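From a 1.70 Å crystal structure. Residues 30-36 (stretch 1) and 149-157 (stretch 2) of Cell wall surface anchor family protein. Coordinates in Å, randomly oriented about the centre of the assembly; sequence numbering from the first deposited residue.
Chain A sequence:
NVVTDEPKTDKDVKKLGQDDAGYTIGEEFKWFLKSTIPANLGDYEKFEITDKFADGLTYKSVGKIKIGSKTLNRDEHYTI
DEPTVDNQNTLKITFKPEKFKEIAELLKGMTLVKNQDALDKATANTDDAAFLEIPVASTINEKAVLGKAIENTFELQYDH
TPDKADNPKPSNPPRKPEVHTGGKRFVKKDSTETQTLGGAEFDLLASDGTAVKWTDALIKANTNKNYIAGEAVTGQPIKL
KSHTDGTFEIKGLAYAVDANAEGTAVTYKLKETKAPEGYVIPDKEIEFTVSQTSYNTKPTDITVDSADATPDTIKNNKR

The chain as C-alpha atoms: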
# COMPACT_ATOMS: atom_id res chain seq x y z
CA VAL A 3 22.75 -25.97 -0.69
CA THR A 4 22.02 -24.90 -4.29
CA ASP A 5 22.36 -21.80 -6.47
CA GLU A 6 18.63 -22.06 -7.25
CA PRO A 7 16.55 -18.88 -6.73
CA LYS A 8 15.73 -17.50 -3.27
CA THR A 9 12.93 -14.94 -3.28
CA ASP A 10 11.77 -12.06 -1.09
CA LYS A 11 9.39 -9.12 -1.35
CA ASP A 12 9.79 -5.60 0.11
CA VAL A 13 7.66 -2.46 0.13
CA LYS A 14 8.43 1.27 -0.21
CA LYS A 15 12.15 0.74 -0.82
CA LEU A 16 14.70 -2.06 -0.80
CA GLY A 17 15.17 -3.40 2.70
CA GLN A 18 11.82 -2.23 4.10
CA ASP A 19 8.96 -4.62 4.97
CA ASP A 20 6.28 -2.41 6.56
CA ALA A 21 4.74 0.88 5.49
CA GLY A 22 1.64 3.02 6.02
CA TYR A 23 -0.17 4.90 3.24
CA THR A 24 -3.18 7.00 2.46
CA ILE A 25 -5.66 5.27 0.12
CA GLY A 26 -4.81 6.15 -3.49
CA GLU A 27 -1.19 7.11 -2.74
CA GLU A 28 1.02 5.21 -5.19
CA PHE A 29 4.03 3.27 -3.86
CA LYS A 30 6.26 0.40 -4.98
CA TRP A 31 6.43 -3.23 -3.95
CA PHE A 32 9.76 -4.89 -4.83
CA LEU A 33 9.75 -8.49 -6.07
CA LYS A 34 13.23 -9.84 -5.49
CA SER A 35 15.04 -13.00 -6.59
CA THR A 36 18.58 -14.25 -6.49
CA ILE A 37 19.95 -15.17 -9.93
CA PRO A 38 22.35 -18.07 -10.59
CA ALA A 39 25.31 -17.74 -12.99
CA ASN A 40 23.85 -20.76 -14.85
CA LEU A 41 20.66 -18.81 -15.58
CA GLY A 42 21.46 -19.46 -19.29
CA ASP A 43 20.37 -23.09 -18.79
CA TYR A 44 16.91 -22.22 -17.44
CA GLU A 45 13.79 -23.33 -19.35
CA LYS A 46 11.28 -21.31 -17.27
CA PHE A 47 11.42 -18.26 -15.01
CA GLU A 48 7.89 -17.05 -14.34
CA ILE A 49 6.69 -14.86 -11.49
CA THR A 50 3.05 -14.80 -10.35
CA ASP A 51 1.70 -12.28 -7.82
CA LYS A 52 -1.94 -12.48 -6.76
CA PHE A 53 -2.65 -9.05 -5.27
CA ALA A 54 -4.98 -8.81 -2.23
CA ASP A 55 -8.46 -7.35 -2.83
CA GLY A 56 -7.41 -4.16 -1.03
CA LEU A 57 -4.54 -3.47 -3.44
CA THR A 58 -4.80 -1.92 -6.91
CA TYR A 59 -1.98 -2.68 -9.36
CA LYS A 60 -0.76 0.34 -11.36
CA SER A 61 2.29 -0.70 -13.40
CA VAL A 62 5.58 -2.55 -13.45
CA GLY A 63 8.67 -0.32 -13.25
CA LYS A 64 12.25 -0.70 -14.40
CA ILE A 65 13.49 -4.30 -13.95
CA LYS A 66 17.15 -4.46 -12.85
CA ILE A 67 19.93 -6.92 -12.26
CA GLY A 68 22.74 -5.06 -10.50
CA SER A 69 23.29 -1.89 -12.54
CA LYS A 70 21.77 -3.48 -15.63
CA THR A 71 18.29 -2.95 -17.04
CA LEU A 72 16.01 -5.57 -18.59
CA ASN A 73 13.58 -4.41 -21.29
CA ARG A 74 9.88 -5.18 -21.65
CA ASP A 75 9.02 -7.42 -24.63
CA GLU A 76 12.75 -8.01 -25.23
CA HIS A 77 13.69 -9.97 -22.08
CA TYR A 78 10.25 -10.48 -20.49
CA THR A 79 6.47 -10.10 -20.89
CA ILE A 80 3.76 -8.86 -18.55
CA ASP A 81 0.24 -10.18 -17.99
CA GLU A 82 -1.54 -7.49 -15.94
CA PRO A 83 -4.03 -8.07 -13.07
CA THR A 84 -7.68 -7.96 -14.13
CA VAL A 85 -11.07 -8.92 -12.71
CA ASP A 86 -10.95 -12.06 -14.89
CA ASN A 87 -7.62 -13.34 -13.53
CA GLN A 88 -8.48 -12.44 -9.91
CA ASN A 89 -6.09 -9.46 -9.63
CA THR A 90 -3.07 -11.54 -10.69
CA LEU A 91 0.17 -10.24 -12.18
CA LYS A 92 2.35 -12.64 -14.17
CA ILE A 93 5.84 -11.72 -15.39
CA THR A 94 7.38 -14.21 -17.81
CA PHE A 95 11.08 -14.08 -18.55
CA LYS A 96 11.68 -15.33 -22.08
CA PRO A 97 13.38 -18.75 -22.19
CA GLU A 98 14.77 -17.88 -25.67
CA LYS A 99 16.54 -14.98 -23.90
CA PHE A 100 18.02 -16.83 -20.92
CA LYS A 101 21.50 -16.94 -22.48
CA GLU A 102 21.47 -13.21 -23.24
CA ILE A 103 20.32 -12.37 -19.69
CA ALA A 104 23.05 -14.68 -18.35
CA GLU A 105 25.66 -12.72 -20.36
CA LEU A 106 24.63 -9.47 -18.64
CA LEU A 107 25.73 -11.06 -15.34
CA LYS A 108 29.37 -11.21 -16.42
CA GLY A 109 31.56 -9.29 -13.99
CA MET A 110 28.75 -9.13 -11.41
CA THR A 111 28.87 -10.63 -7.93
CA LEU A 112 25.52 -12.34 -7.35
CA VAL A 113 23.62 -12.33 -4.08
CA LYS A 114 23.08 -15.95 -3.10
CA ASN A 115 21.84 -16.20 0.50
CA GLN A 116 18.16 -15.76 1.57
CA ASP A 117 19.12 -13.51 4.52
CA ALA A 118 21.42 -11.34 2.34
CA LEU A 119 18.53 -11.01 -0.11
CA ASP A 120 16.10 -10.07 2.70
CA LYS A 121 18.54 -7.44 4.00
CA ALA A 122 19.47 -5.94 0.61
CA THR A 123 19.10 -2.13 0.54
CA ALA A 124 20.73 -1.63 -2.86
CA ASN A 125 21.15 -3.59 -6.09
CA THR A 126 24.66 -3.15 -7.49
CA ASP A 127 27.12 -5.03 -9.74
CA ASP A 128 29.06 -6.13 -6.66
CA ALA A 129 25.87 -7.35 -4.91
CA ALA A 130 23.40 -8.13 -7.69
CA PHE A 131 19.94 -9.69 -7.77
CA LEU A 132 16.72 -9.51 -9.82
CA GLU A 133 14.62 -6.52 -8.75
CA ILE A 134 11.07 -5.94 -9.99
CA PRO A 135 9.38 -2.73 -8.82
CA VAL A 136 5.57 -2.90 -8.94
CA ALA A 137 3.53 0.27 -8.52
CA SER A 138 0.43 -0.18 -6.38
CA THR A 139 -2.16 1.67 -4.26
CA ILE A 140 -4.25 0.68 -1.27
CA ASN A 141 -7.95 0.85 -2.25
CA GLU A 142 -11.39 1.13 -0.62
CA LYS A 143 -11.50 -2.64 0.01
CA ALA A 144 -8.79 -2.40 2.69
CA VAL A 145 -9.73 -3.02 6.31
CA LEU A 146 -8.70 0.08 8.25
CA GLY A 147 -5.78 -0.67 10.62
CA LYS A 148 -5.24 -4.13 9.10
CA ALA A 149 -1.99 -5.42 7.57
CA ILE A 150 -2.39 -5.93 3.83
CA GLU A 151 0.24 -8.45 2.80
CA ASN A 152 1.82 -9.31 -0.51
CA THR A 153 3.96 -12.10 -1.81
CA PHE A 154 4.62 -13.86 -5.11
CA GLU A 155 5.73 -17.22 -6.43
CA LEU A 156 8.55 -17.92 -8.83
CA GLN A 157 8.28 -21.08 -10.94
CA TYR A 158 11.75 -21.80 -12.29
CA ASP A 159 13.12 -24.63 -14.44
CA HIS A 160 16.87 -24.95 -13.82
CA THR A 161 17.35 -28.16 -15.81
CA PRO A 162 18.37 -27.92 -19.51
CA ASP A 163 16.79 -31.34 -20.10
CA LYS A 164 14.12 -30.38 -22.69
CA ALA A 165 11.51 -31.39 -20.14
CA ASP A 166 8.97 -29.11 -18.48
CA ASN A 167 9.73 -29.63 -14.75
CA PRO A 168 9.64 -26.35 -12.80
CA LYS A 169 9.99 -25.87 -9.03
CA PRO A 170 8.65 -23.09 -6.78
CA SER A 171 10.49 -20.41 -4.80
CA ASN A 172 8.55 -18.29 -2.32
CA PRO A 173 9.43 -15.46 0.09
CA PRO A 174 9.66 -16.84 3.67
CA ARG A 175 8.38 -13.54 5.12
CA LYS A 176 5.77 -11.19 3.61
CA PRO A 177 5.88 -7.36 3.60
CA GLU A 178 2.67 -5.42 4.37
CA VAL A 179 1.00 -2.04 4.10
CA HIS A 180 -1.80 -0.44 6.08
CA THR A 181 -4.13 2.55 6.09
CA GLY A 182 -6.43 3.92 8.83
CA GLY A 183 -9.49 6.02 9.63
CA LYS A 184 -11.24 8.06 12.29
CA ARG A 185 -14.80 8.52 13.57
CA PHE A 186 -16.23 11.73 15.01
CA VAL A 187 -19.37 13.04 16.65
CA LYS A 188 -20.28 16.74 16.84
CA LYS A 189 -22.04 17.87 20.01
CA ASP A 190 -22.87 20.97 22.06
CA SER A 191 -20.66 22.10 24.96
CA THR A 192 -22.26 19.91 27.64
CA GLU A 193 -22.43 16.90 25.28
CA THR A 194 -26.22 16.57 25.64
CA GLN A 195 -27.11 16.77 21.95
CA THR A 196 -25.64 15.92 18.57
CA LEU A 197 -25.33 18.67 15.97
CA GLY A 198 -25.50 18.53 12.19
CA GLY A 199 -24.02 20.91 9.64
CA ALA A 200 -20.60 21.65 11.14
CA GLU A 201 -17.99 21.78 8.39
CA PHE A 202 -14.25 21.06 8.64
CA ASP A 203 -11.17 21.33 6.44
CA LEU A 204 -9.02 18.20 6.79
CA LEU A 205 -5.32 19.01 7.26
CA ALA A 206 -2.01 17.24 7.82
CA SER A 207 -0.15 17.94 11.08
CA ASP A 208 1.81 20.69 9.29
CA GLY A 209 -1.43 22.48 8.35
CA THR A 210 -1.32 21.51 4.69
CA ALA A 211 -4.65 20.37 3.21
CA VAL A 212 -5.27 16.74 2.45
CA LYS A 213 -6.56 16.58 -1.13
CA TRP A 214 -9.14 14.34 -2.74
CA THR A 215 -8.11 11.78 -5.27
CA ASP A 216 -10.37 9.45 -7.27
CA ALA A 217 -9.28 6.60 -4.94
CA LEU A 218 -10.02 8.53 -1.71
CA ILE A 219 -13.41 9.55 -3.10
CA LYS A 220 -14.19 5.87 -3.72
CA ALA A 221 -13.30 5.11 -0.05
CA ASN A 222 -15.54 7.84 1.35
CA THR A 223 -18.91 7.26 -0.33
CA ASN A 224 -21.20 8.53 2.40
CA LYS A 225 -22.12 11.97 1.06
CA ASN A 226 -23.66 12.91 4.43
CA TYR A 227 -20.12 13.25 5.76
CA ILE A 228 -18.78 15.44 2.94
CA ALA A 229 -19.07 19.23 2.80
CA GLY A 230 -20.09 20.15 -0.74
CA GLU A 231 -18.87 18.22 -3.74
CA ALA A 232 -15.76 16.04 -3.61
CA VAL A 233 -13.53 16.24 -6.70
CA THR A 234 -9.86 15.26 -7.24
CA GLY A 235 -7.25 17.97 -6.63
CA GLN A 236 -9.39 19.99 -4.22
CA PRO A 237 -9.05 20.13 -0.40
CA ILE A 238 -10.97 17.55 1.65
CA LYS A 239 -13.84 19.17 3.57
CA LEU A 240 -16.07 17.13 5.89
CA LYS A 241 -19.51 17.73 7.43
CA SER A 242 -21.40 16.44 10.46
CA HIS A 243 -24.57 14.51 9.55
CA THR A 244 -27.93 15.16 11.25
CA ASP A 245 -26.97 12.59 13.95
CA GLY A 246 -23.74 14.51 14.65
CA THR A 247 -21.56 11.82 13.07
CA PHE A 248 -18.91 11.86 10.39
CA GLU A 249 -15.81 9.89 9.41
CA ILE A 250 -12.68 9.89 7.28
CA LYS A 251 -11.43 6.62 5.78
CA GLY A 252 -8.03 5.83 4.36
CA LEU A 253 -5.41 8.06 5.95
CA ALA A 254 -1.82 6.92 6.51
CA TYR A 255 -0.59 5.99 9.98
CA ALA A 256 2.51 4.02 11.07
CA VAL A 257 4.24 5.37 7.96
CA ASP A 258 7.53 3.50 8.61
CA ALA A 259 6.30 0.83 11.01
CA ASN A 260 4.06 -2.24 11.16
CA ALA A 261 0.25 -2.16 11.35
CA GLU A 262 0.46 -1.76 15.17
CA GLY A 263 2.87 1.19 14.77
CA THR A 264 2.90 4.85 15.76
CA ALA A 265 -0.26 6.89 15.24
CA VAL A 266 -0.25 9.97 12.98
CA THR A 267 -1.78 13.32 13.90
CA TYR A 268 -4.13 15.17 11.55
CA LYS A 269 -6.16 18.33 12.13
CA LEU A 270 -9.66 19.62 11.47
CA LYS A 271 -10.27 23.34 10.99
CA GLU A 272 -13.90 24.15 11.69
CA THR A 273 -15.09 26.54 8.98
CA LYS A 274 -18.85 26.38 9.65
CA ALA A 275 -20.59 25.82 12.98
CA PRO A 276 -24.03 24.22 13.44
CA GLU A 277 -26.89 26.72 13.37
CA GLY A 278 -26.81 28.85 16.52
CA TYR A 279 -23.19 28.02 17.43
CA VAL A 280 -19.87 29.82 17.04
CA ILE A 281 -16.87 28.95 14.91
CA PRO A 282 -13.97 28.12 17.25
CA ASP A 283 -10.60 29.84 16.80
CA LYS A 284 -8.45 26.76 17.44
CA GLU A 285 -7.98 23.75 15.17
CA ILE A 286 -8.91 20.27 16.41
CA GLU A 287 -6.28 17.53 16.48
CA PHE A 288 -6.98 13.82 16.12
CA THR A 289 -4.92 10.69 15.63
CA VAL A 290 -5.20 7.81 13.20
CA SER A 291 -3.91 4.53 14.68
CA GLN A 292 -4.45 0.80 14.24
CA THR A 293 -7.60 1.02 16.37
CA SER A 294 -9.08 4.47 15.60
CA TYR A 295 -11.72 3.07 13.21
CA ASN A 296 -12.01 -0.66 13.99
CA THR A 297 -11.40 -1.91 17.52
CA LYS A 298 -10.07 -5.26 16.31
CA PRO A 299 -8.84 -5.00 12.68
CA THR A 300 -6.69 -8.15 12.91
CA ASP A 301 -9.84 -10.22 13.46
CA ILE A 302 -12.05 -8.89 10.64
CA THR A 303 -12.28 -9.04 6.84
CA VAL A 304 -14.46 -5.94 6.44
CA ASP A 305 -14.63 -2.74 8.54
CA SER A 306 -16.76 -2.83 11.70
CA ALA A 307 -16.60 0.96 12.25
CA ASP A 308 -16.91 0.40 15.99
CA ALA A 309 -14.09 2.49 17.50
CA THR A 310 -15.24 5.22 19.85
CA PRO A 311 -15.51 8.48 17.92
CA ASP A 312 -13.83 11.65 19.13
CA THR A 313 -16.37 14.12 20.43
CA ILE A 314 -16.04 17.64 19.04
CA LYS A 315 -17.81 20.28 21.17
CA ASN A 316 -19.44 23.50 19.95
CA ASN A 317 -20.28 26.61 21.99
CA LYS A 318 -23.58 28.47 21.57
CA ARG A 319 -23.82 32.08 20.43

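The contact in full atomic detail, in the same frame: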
# COMPACT_ATOMS: atom_id res chain seq x y z
N LYS A 30 5.71 1.58 -4.32
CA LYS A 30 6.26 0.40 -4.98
C LYS A 30 6.39 -0.79 -4.04
O LYS A 30 6.89 -0.64 -2.93
CB LYS A 30 7.63 0.70 -5.56
CG LYS A 30 7.58 1.78 -6.65
CD LYS A 30 8.93 1.96 -7.28
CE LYS A 30 8.84 2.90 -8.48
NZ LYS A 30 8.74 4.32 -8.05
N TRP A 31 5.97 -1.96 -4.52
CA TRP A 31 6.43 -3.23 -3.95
C TRP A 31 7.69 -3.60 -4.72
O TRP A 31 7.88 -3.14 -5.86
CB TRP A 31 5.39 -4.33 -4.17
CG TRP A 31 4.05 -4.10 -3.54
CD1 TRP A 31 2.93 -3.63 -4.17
CD2 TRP A 31 3.66 -4.37 -2.18
NE1 TRP A 31 1.88 -3.57 -3.29
CE2 TRP A 31 2.30 -4.03 -2.06
CE3 TRP A 31 4.34 -4.88 -1.06
CZ2 TRP A 31 1.59 -4.17 -0.87
CZ3 TRP A 31 3.63 -5.01 0.15
CH2 TRP A 31 2.26 -4.67 0.22
N PHE A 32 8.56 -4.41 -4.12
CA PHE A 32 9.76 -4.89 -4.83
C PHE A 32 9.81 -6.41 -4.80
O PHE A 32 9.94 -7.00 -3.72
CB PHE A 32 11.04 -4.31 -4.21
CG PHE A 32 11.12 -2.82 -4.33
CD1 PHE A 32 11.83 -2.23 -5.36
CD2 PHE A 32 10.45 -2.00 -3.42
CE1 PHE A 32 11.88 -0.81 -5.49
CE2 PHE A 32 10.48 -0.61 -3.53
CZ PHE A 32 11.21 -0.01 -4.56
N LEU A 33 9.64 -7.04 -5.96
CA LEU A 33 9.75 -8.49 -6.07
C LEU A 33 11.21 -8.80 -6.31
O LEU A 33 11.83 -8.24 -7.23
CB LEU A 33 8.91 -9.02 -7.23
CG LEU A 33 7.37 -9.11 -7.16
CD1 LEU A 33 6.70 -8.06 -6.28
CD2 LEU A 33 6.70 -9.22 -8.54
N LYS A 34 11.79 -9.67 -5.49
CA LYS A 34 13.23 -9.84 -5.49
C LYS A 34 13.57 -11.31 -5.64
O LYS A 34 12.97 -12.14 -4.99
CB LYS A 34 13.84 -9.34 -4.18
CG LYS A 34 13.48 -7.88 -3.84
CD LYS A 34 13.48 -7.65 -2.31
CE LYS A 34 14.88 -7.81 -1.68
NZ LYS A 34 14.86 -7.60 -0.19
N SER A 35 14.56 -11.62 -6.48
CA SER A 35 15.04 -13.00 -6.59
C SER A 35 16.54 -13.01 -6.74
O SER A 35 17.10 -12.17 -7.44
CB SER A 35 14.46 -13.68 -7.83
OG SER A 35 14.89 -15.03 -7.90
N THR A 36 17.20 -13.97 -6.12
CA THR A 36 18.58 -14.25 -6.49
C THR A 36 18.62 -14.85 -7.90
O THR A 36 17.65 -15.43 -8.38
CB THR A 36 19.30 -15.18 -5.48
OG1 THR A 36 18.65 -16.45 -5.46
CG2 THR A 36 19.27 -14.59 -4.09
N ALA A 149 -3.11 -5.15 8.48
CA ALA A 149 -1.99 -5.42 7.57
C ALA A 149 -2.49 -6.01 6.25
O ALA A 149 -3.29 -6.96 6.22
CB ALA A 149 -0.99 -6.34 8.22
N ILE A 150 -2.05 -5.41 5.15
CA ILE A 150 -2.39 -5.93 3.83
C ILE A 150 -1.08 -6.47 3.26
O ILE A 150 -0.17 -5.70 2.95
CB ILE A 150 -2.97 -4.85 2.88
CG1 ILE A 150 -4.13 -4.11 3.53
CG2 ILE A 150 -3.40 -5.49 1.56
CD1 ILE A 150 -4.50 -2.84 2.80
N GLU A 151 -0.99 -7.79 3.18
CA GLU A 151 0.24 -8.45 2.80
C GLU A 151 0.33 -8.66 1.30
O GLU A 151 -0.67 -8.65 0.59
CB GLU A 151 0.33 -9.84 3.47
CG GLU A 151 0.24 -9.81 4.99
CD GLU A 151 0.39 -11.20 5.58
OE1 GLU A 151 -0.60 -11.97 5.55
OE2 GLU A 151 1.49 -11.50 6.08
N ASN A 152 1.56 -8.85 0.84
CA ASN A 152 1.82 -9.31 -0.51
C ASN A 152 2.96 -10.30 -0.55
O ASN A 152 3.88 -10.27 0.27
CB ASN A 152 2.15 -8.12 -1.43
CG ASN A 152 2.26 -8.53 -2.88
OD1 ASN A 152 1.27 -8.96 -3.45
N THR A 153 2.90 -11.17 -1.54
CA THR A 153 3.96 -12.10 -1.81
C THR A 153 3.81 -12.50 -3.28
O THR A 153 2.94 -11.98 -3.98
CB THR A 153 3.90 -13.33 -0.86
OG1 THR A 153 5.07 -14.11 -1.06
CG2 THR A 153 2.66 -14.16 -1.10
N PHE A 154 4.71 -13.36 -3.75
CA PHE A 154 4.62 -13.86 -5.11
C PHE A 154 5.25 -15.23 -5.14
O PHE A 154 5.90 -15.64 -4.18
CB PHE A 154 5.34 -12.92 -6.08
CG PHE A 154 6.82 -12.84 -5.88
CD1 PHE A 154 7.70 -13.62 -6.64
CD2 PHE A 154 7.36 -11.98 -4.93
CE1 PHE A 154 9.09 -13.54 -6.46
CE2 PHE A 154 8.74 -11.88 -4.74
CZ PHE A 154 9.61 -12.67 -5.51
N GLU A 155 5.07 -15.93 -6.26
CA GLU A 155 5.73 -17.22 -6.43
C GLU A 155 6.52 -17.20 -7.71
O GLU A 155 6.03 -16.74 -8.73
CB GLU A 155 4.72 -18.35 -6.48
CG GLU A 155 5.41 -19.70 -6.68
CD GLU A 155 4.48 -20.86 -6.46
OE1 GLU A 155 4.35 -21.27 -5.28
OE2 GLU A 155 3.90 -21.37 -7.45
N LEU A 156 7.75 -17.69 -7.64
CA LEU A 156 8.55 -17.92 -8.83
C LEU A 156 8.47 -19.41 -9.17
O LEU A 156 8.63 -20.25 -8.30
CB LEU A 156 10.01 -17.52 -8.57
CG LEU A 156 11.06 -17.98 -9.59
CD1 LEU A 156 10.82 -17.32 -10.95
CD2 LEU A 156 12.47 -17.68 -9.10
N GLN A 157 8.17 -19.71 -10.43
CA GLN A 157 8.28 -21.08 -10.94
C GLN A 157 9.49 -21.05 -11.86
O GLN A 157 9.51 -20.32 -12.85
CB GLN A 157 7.03 -21.49 -11.73
CG GLN A 157 5.81 -21.85 -10.87
CD GLN A 157 5.94 -23.20 -10.17
OE1 GLN A 157 6.51 -24.15 -10.71
NE2 GLN A 157 5.39 -23.31 -8.95

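Two segments whose touching residues lie at least 119 apart in sequence run in roughly the same direction, their end-to-end vectors 27° apart, and meet mainly through side chains, which also touch two backbone carbonyl oxygens. The register is simple: Trp-31 faces Asn-152, Leu-33 faces Phe-154 and Ser-35 faces Leu-156, with CA atoms 7.5 to 8.4 Å apart. That spacing is too wide for backbone pairing, and no hydrogen bond crosses among the modelled atoms. Alternation supplies the rule: these six point their CA-to-CB bonds toward the partner, while Phe-32, Lys-34 and Thr-153 point away.

Trp-31, chi1 m and chi2 99°, lays its indole so that Asn-152 CB sits 3.7 Å from the centroid of the six-membered ring, only 8° off the normal, a CH-pi contact. Trp-31 CH2, at the edge of the same ring, lies 3.8 Å from Ile-150 O. Asn-152, chi1 t, is covalently bonded to a group elsewhere in the structure.

Phe-154, with chi1 p and chi2 97°, carries its ring to Leu-33 and to Lys-34 O. Leu-33, chi1 m with chi2 at 31°, between wells, places CG over one face, 3.6 Å from Phe-154 CD2, giving apolar and CH-pi contact, while Phe-154 CZ, at the ring edge, comes 3.4 Å from Lys-34 O.

At the far end Ser-35, chi1 t, donates from OG to Thr-36 O at 2.8 Å, and Ser-35 OG also packs 3.8 Å from Leu-156 CD2.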